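Local coordinates for protein 4-dehydrase (Streptomyces venezuelae, PDB 2PO3) that acts as a pyridoxal phosphate-dependent enzyme of desosamine biosynthesis, most likely an aminotransferase that places an amino group on a TDP-linked sugar, at residues G91-M95 / V131-T136; F116-P121 / H345-T351. Residue numbers count along the deposited sequence, not the author numbering.

Interaction 1: G91-M95 / V131-T136; sequences GEVIM and VAAAVT
The apolar centre is Ile94 CD1, which packs into the turn that follows helix 128-131. The motif is a beta-alpha-beta crossover: the chain leaves strand 113-117, passes through helix 128-131 and enters strand 139-145, bridging strand 92-96, which lies between those two parallel strands. In the mt rotamer, Ile94 brings CD1 to 3.8 Å from Ala134 CB, 3.9 Å from Val135 CG2 and 4.2 Å from Val131 CG1. Ile94 CD1 also lies 3.6 Å from Val135 N, against the turn's backbone. Residues 132-134 have helical phi/psi, and the turn is closed by Ala134 N to Val131 O at 2.6 Å; beyond it Val135 and Thr136 are extended. The segments run in opposite senses, with CA atoms 7.2 Å apart at Ile94-Ala134 and 8.1 Å at Glu92-Thr136. Strand alternation points the CA-to-CB bonds of Glu92 and Ile94 toward the turn and that of Met95 away, where its side chain touches helix 102-109. Only 222 Å² is buried in all. At the polar edge Glu92, also mt, forms a salt bridge from OE2 to Arg138 NE, just after the turn. Its OE1 accepts two bonds: Thr136 OG1 donates to Glu92 OE1 at 3.1 Å, and a water donates to Glu92 OE1 at 2.5 Å and to Ala134 O at 3.1 Å.

Interaction 2: F116-P121 / H345-T351; sequences FADIDP and HAPLPHT
Asp118 places its carboxylate at the N terminus of helix 349-355, where Leu348 occupies the N-cap position without a polar side chain. Asp118 OD1 accepts from Thr351 OG1 at 2.6 Å and Thr351 N at 2.9 Å; Asp118 OD2, less surely placed, accepts from His350 N at 2.9 Å. A negative charge thus meets amides of the first helical turn. The segments run in the same sense, with CA pairs Phe116-His345 at 6.6 Å, Asp118-Leu348 at 4.9 Å and Pro121-His350 at 5.7 Å. Waters fill the gaps: one links Phe116 O to Ala346 N, both 2.9 Å from it, and another donates to Ala117 O at 2.9 Å and Thr351 OG1 at 2.7 Å. Packing completes the 503 Å² contact. Pro121 CG makes a CH-pi contact 3.7 Å from the centroid of the His350 ring, Ile119 CG1 lies 3.7 Å from His350 CB, and Phe116 CB 3.9 Å from Leu348 CD1. The Phe116 ring also meets Tyr340 edge-to-face, while Tyr340 O is hydrogen-bonded to His345 NE2. The contact therefore joins the end of strand 113-117, one of the sheet's two outermost strands within this chain, beside strand 92-96, to the start of helix 349-355.

Overall arrangement
From the N terminus the segments come in the order 91-95, 116-121, 131-136, 345-351, so the two contacts alternate along the chain and cross. Interaction 1 closes a short loop of 35 intervening residues, holding helix 102-109 and strand 113-117; interaction 2 opens within that loop and closes one of 223 residues. The first ties a sheet strand to the crossover that bridges it, the second brings a late helix to the sheet's edge. Their centres are 13 Å apart, and they meet directly through neighbouring strands 92-96 and 113-117: Met95 O is 3.1 Å from Ala117 N, a probable hydrogen bond, and 3.4 Å from Phe116 CD2.

Interaction 1: G91-M95 / V131-T136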
ATOM      1  N   GLY A  91       0.278  10.312  20.853  1.00 22.95           N
ATOM      2  CA  GLY A  91      -0.651   9.833  21.855  1.00 22.62           C
ATOM      3  C   GLY A  91      -2.023   9.368  21.424  1.00 32.84           C
ATOM      4  O   GLY A  91      -2.165   8.391  20.687  1.00 25.50           O
ATOM      5  N   GLU A  92      -3.016  10.088  21.932  1.00 23.78           N
ATOM      6  CA  GLU A  92      -4.399   9.765  21.713  1.00 18.18           C
ATOM      7  C   GLU A  92      -5.108  10.529  20.653  1.00 18.89           C
ATOM      8  O   GLU A  92      -4.883  11.735  20.482  1.00 19.49           O
ATOM      9  CB  GLU A  92      -5.155  10.017  23.047  1.00 21.00           C
ATOM     10  CG  GLU A  92      -4.723   9.029  24.148  1.00 19.84           C
ATOM     11  CD  GLU A  92      -5.340   9.294  25.493  1.00 17.44           C
ATOM     12  OE1 GLU A  92      -6.223  10.108  25.700  1.00 32.06           O
ATOM     13  OE2 GLU A  92      -4.797   8.543  26.414  1.00 33.30           O
ATOM     14  N   VAL A  93      -5.993   9.773  20.000  1.00 25.28           N
ATOM     15  CA  VAL A  93      -6.839  10.306  18.945  1.00 28.45           C
ATOM     16  C   VAL A  93      -8.297   9.946  19.189  1.00 21.08           C
ATOM     17  O   VAL A  93      -8.706   8.784  19.263  1.00 22.61           O
ATOM     18  CB  VAL A  93      -6.391   9.974  17.531  1.00 26.93           C
ATOM     19  CG1 VAL A  93      -7.366  10.622  16.537  1.00 20.32           C
ATOM     20  CG2 VAL A  93      -4.956  10.458  17.305  1.00 19.92           C
ATOM     21  N   ILE A  94      -9.085  10.979  19.341  1.00 17.62           N
ATOM     22  CA  ILE A  94     -10.463  10.751  19.601  1.00 22.50           C
ATOM     23  C   ILE A  94     -11.223  10.501  18.315  1.00 23.44           C
ATOM     24  O   ILE A  94     -11.120  11.269  17.368  1.00 20.34           O
ATOM     25  CB  ILE A  94     -11.035  11.944  20.344  1.00 29.33           C
ATOM     26  CG1 ILE A  94     -10.447  11.987  21.761  1.00 17.86           C
ATOM     27  CG2 ILE A  94     -12.575  11.841  20.355  1.00 30.11           C
ATOM     28  CD1 ILE A  94     -10.794  13.258  22.563  1.00 17.83           C
ATOM     29  N   MET A  95     -12.007   9.434  18.334  1.00 20.33           N
ATOM     30  CA  MET A  95     -12.782   9.040  17.179  1.00 20.32           C
ATOM     31  C   MET A  95     -14.010   8.168  17.515  1.00 24.92           C
ATOM     32  O   MET A  95     -14.123   7.536  18.582  1.00 26.10           O
ATOM     33  CB  MET A  95     -11.821   8.249  16.241  1.00 21.78           C
ATOM     34  CG  MET A  95     -11.345   6.911  16.852  1.00 19.14           C
ATOM     35  SD  MET A  95     -10.276   5.859  15.786  1.00 19.38           S
ATOM     36  CE  MET A  95      -8.836   6.914  15.600  1.00 14.13           C
ATOM     37  N   VAL A 131     -17.183  14.828  23.005  1.00 30.09           N
ATOM     38  CA  VAL A 131     -15.770  14.870  22.803  1.00 27.89           C
ATOM     39  C   VAL A 131     -14.987  15.392  23.986  1.00 38.35           C
ATOM     40  O   VAL A 131     -14.127  14.702  24.538  1.00 34.79           O
ATOM     41  CB  VAL A 131     -15.446  15.572  21.486  1.00 24.41           C
ATOM     42  CG1 VAL A 131     -13.959  15.820  21.405  1.00 28.34           C
ATOM     43  CG2 VAL A 131     -15.837  14.732  20.274  1.00 20.65           C
ATOM     44  N   ALA A 132     -15.278  16.627  24.363  1.00 36.70           N
ATOM     45  CA  ALA A 132     -14.559  17.235  25.470  1.00 31.50           C
ATOM     46  C   ALA A 132     -14.295  16.297  26.629  1.00 35.48           C
ATOM     47  O   ALA A 132     -13.207  16.237  27.173  1.00 35.91           O
ATOM     48  CB  ALA A 132     -15.254  18.481  25.955  1.00 36.47           C
ATOM     49  N   ALA A 133     -15.292  15.540  27.028  1.00 30.20           N
ATOM     50  CA  ALA A 133     -15.099  14.633  28.143  1.00 25.05           C
ATOM     51  C   ALA A 133     -14.068  13.560  27.902  1.00 30.96           C
ATOM     52  O   ALA A 133     -13.590  12.967  28.848  1.00 30.71           O
ATOM     53  CB  ALA A 133     -16.430  13.967  28.467  1.00 25.02           C
ATOM     54  N   ALA A 134     -13.755  13.281  26.643  1.00 36.90           N
ATOM     55  CA  ALA A 134     -12.786  12.245  26.302  1.00 35.88           C
ATOM     56  C   ALA A 134     -11.345  12.763  26.219  1.00 28.47           C
ATOM     57  O   ALA A 134     -10.389  11.985  26.332  1.00 26.76           O
ATOM     58  CB  ALA A 134     -13.194  11.531  25.007  1.00 37.76           C
ATOM     59  N   VAL A 135     -11.203  14.075  26.011  1.00 22.08           N
ATOM     60  CA  VAL A 135      -9.905  14.758  25.908  1.00 26.19           C
ATOM     61  C   VAL A 135      -9.003  14.499  27.124  1.00 49.91           C
ATOM     62  O   VAL A 135      -9.492  14.261  28.232  1.00 63.37           O
ATOM     63  CB  VAL A 135     -10.063  16.278  25.728  1.00 22.58           C
ATOM     64  CG1 VAL A 135      -8.687  16.951  25.649  1.00 19.60           C
ATOM     65  CG2 VAL A 135     -10.939  16.594  24.513  1.00 19.86           C
ATOM     66  N   THR A 136      -7.683  14.555  26.929  1.00 43.19           N
ATOM     67  CA  THR A 136      -6.708  14.349  28.013  1.00 40.56           C
ATOM     68  C   THR A 136      -5.388  15.062  27.720  1.00 44.74           C
ATOM     69  O   THR A 136      -5.300  15.748  26.692  1.00 41.26           O
ATOM     70  CB  THR A 136      -6.483  12.889  28.467  1.00 33.59           C
ATOM     71  OG1 THR A 136      -5.430  12.286  27.717  1.00 33.12           O
ATOM     72  CG2 THR A 136      -7.763  12.072  28.365  1.00 32.32           C
TER
HETATM   73  O   HOH W   1      -8.040  11.284  24.408  1.00 29.24           O

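Interaction 2: F116-P121 / H345-T351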
ATOM      1  N   PHE A 116     -12.189   6.257  21.839  1.00 15.62           N
ATOM      2  CA  PHE A 116     -13.616   6.177  21.457  1.00 14.24           C
ATOM      3  C   PHE A 116     -14.662   7.033  22.199  1.00 24.39           C
ATOM      4  O   PHE A 116     -14.800   7.023  23.436  1.00 27.28           O
ATOM      5  CB  PHE A 116     -14.097   4.712  21.349  1.00 19.33           C
ATOM      6  CG  PHE A 116     -13.276   3.921  20.368  1.00 23.85           C
ATOM      7  CD1 PHE A 116     -12.551   2.793  20.770  1.00 20.25           C
ATOM      8  CD2 PHE A 116     -13.246   4.317  19.028  1.00 28.86           C
ATOM      9  CE1 PHE A 116     -11.809   2.041  19.851  1.00 20.22           C
ATOM     10  CE2 PHE A 116     -12.492   3.587  18.105  1.00 27.98           C
ATOM     11  CZ  PHE A 116     -11.773   2.457  18.516  1.00 22.97           C
ATOM     12  N   ALA A 117     -15.430   7.791  21.408  1.00 20.92           N
ATOM     13  CA  ALA A 117     -16.519   8.632  21.918  1.00 32.73           C
ATOM     14  C   ALA A 117     -17.824   8.283  21.168  1.00 34.41           C
ATOM     15  O   ALA A 117     -17.790   7.911  19.992  1.00 30.27           O
ATOM     16  CB  ALA A 117     -16.175  10.119  21.958  1.00 36.87           C
ATOM     17  N   ASP A 118     -18.977   8.389  21.837  1.00 25.03           N
ATOM     18  CA  ASP A 118     -20.297   8.063  21.286  1.00 27.98           C
ATOM     19  C   ASP A 118     -20.780   8.934  20.123  1.00 29.34           C
ATOM     20  O   ASP A 118     -20.265  10.053  19.932  1.00 24.60           O
ATOM     21  CB  ASP A 118     -21.381   7.895  22.395  1.00 24.92           C
ATOM     22  CG  ASP A 118     -22.312   6.746  22.117  1.00 30.52           C
ATOM     23  OD1 ASP A 118     -22.239   6.055  21.097  1.00 25.73           O
ATOM     24  OD2 ASP A 118     -23.207   6.583  23.069  1.00 26.87           O
ATOM     25  N   ILE A 119     -21.785   8.394  19.374  1.00 20.79           N
ATOM     26  CA  ILE A 119     -22.396   9.082  18.235  1.00 16.84           C
ATOM     27  C   ILE A 119     -23.639   9.851  18.650  1.00 24.08           C
ATOM     28  O   ILE A 119     -24.193   9.648  19.719  1.00 20.94           O
ATOM     29  CB  ILE A 119     -22.860   8.117  17.146  1.00 14.76           C
ATOM     30  CG1 ILE A 119     -23.771   7.029  17.746  1.00 17.17           C
ATOM     31  CG2 ILE A 119     -21.662   7.510  16.392  1.00 15.00           C
ATOM     32  CD1 ILE A 119     -24.554   6.172  16.722  1.00 11.16           C
ATOM     33  N   ASP A 120     -24.095  10.724  17.776  1.00 26.28           N
ATOM     34  CA  ASP A 120     -25.322  11.422  18.027  1.00 22.28           C
ATOM     35  C   ASP A 120     -26.305  10.415  17.420  1.00 28.12           C
ATOM     36  O   ASP A 120     -26.258  10.132  16.224  1.00 20.70           O
ATOM     37  CB  ASP A 120     -25.399  12.728  17.232  1.00 26.42           C
ATOM     38  CG  ASP A 120     -26.772  13.361  17.248  1.00 25.51           C
ATOM     39  OD1 ASP A 120     -27.793  12.770  17.510  1.00 29.65           O
ATOM     40  OD2 ASP A 120     -26.761  14.643  16.988  1.00 27.04           O
ATOM     41  N   PRO A 121     -27.175   9.841  18.236  1.00 23.96           N
ATOM     42  CA  PRO A 121     -28.107   8.862  17.731  1.00 16.75           C
ATOM     43  C   PRO A 121     -28.917   9.328  16.497  1.00 27.00           C
ATOM     44  O   PRO A 121     -29.417   8.548  15.684  1.00 30.23           O
ATOM     45  CB  PRO A 121     -29.027   8.534  18.916  1.00 19.76           C
ATOM     46  CG  PRO A 121     -28.869   9.669  19.938  1.00 28.36           C
ATOM     47  CD  PRO A 121     -27.542  10.333  19.599  1.00 29.30           C
ATOM     48  N   HIS A 345     -13.375   1.918  28.165  1.00 26.19           N
ATOM     49  CA  HIS A 345     -13.853   2.879  27.209  1.00 27.38           C
ATOM     50  C   HIS A 345     -14.941   3.706  27.830  1.00 31.28           C
ATOM     51  O   HIS A 345     -15.636   3.204  28.702  1.00 34.56           O
ATOM     52  CB  HIS A 345     -14.419   2.176  25.929  1.00 23.23           C
ATOM     53  CG  HIS A 345     -13.426   1.324  25.164  1.00 20.03           C
ATOM     54  ND1 HIS A 345     -12.364   1.875  24.461  1.00 24.94           N
ATOM     55  CD2 HIS A 345     -13.361  -0.045  24.998  1.00 27.58           C
ATOM     56  CE1 HIS A 345     -11.682   0.839  23.909  1.00 28.82           C
ATOM     57  NE2 HIS A 345     -12.250  -0.337  24.213  1.00 25.75           N
ATOM     58  N   ALA A 346     -15.085   4.938  27.340  1.00 27.39           N
ATOM     59  CA  ALA A 346     -16.138   5.862  27.746  1.00 24.00           C
ATOM     60  C   ALA A 346     -17.481   5.143  27.444  1.00 42.49           C
ATOM     61  O   ALA A 346     -17.478   4.122  26.739  1.00 40.03           O
ATOM     62  CB  ALA A 346     -16.034   7.137  26.882  1.00 20.44           C
ATOM     63  N   PRO A 347     -18.644   5.604  27.947  1.00 48.75           N
ATOM     64  CA  PRO A 347     -19.902   4.905  27.629  1.00 45.99           C
ATOM     65  C   PRO A 347     -20.266   5.140  26.152  1.00 38.12           C
ATOM     66  O   PRO A 347     -20.116   6.258  25.632  1.00 23.04           O
ATOM     67  CB  PRO A 347     -20.981   5.539  28.502  1.00 48.05           C
ATOM     68  CG  PRO A 347     -20.445   6.919  28.866  1.00 61.88           C
ATOM     69  CD  PRO A 347     -18.925   6.853  28.719  1.00 59.15           C
ATOM     70  N   LEU A 348     -20.740   4.074  25.471  1.00 37.31           N
ATOM     71  CA  LEU A 348     -21.111   4.099  24.036  1.00 29.72           C
ATOM     72  C   LEU A 348     -22.446   3.408  23.761  1.00 34.18           C
ATOM     73  O   LEU A 348     -22.510   2.491  22.949  1.00 27.02           O
ATOM     74  CB  LEU A 348     -19.968   3.438  23.193  1.00 13.41           C
ATOM     75  CG  LEU A 348     -18.616   4.155  23.408  1.00  9.84           C
ATOM     76  CD1 LEU A 348     -17.426   3.310  22.934  1.00 15.89           C
ATOM     77  CD2 LEU A 348     -18.523   5.553  22.762  1.00 20.52           C
ATOM     78  N   PRO A 349     -23.512   3.832  24.473  1.00 25.00           N
ATOM     79  CA  PRO A 349     -24.802   3.188  24.308  1.00 16.75           C
ATOM     80  C   PRO A 349     -25.473   3.396  22.952  1.00 24.90           C
ATOM     81  O   PRO A 349     -26.200   2.517  22.461  1.00 26.06           O
ATOM     82  CB  PRO A 349     -25.676   3.782  25.435  1.00 17.61           C
ATOM     83  CG  PRO A 349     -25.099   5.158  25.727  1.00 19.47           C
ATOM     84  CD  PRO A 349     -23.618   5.011  25.401  1.00 17.69           C
ATOM     85  N   HIS A 350     -25.248   4.580  22.358  1.00 17.39           N
ATOM     86  CA  HIS A 350     -25.837   4.893  21.059  1.00 16.79           C
ATOM     87  C   HIS A 350     -25.179   4.054  19.966  1.00 13.29           C
ATOM     88  O   HIS A 350     -25.856   3.506  19.108  1.00 17.09           O
ATOM     89  CB  HIS A 350     -25.767   6.409  20.774  1.00 24.56           C
ATOM     90  CG  HIS A 350     -26.559   7.152  21.808  1.00 30.27           C
ATOM     91  ND1 HIS A 350     -27.921   6.892  21.987  1.00 27.95           N
ATOM     92  CD2 HIS A 350     -26.176   8.106  22.704  1.00 30.80           C
ATOM     93  CE1 HIS A 350     -28.336   7.696  22.956  1.00 30.30           C
ATOM     94  NE2 HIS A 350     -27.321   8.434  23.405  1.00 30.89           N
ATOM     95  N   THR A 351     -23.863   3.941  20.052  1.00 13.25           N
ATOM     96  CA  THR A 351     -23.084   3.162  19.150  1.00 16.06           C
ATOM     97  C   THR A 351     -23.525   1.718  19.267  1.00 23.73           C
ATOM     98  O   THR A 351     -23.827   1.013  18.309  1.00 18.87           O
ATOM     99  CB  THR A 351     -21.621   3.249  19.593  1.00 16.17           C
ATOM    100  OG1 THR A 351     -21.172   4.564  19.313  1.00 19.54           O
ATOM    101  CG2 THR A 351     -20.747   2.180  18.914  1.00  9.39           C
TER
HETATM  102  O   HOH W   2     -11.556   4.344  24.168  1.00 26.24           O
HETATM  103  O   HOH W   3     -13.101   6.076  25.580  1.00 51.23           O
HETATM  104  O   HOH W   4     -19.026   5.882  18.399  1.00 17.40           O
HETATM  105  O   HOH W   5     -18.825   9.197  24.751  1.00 26.39           O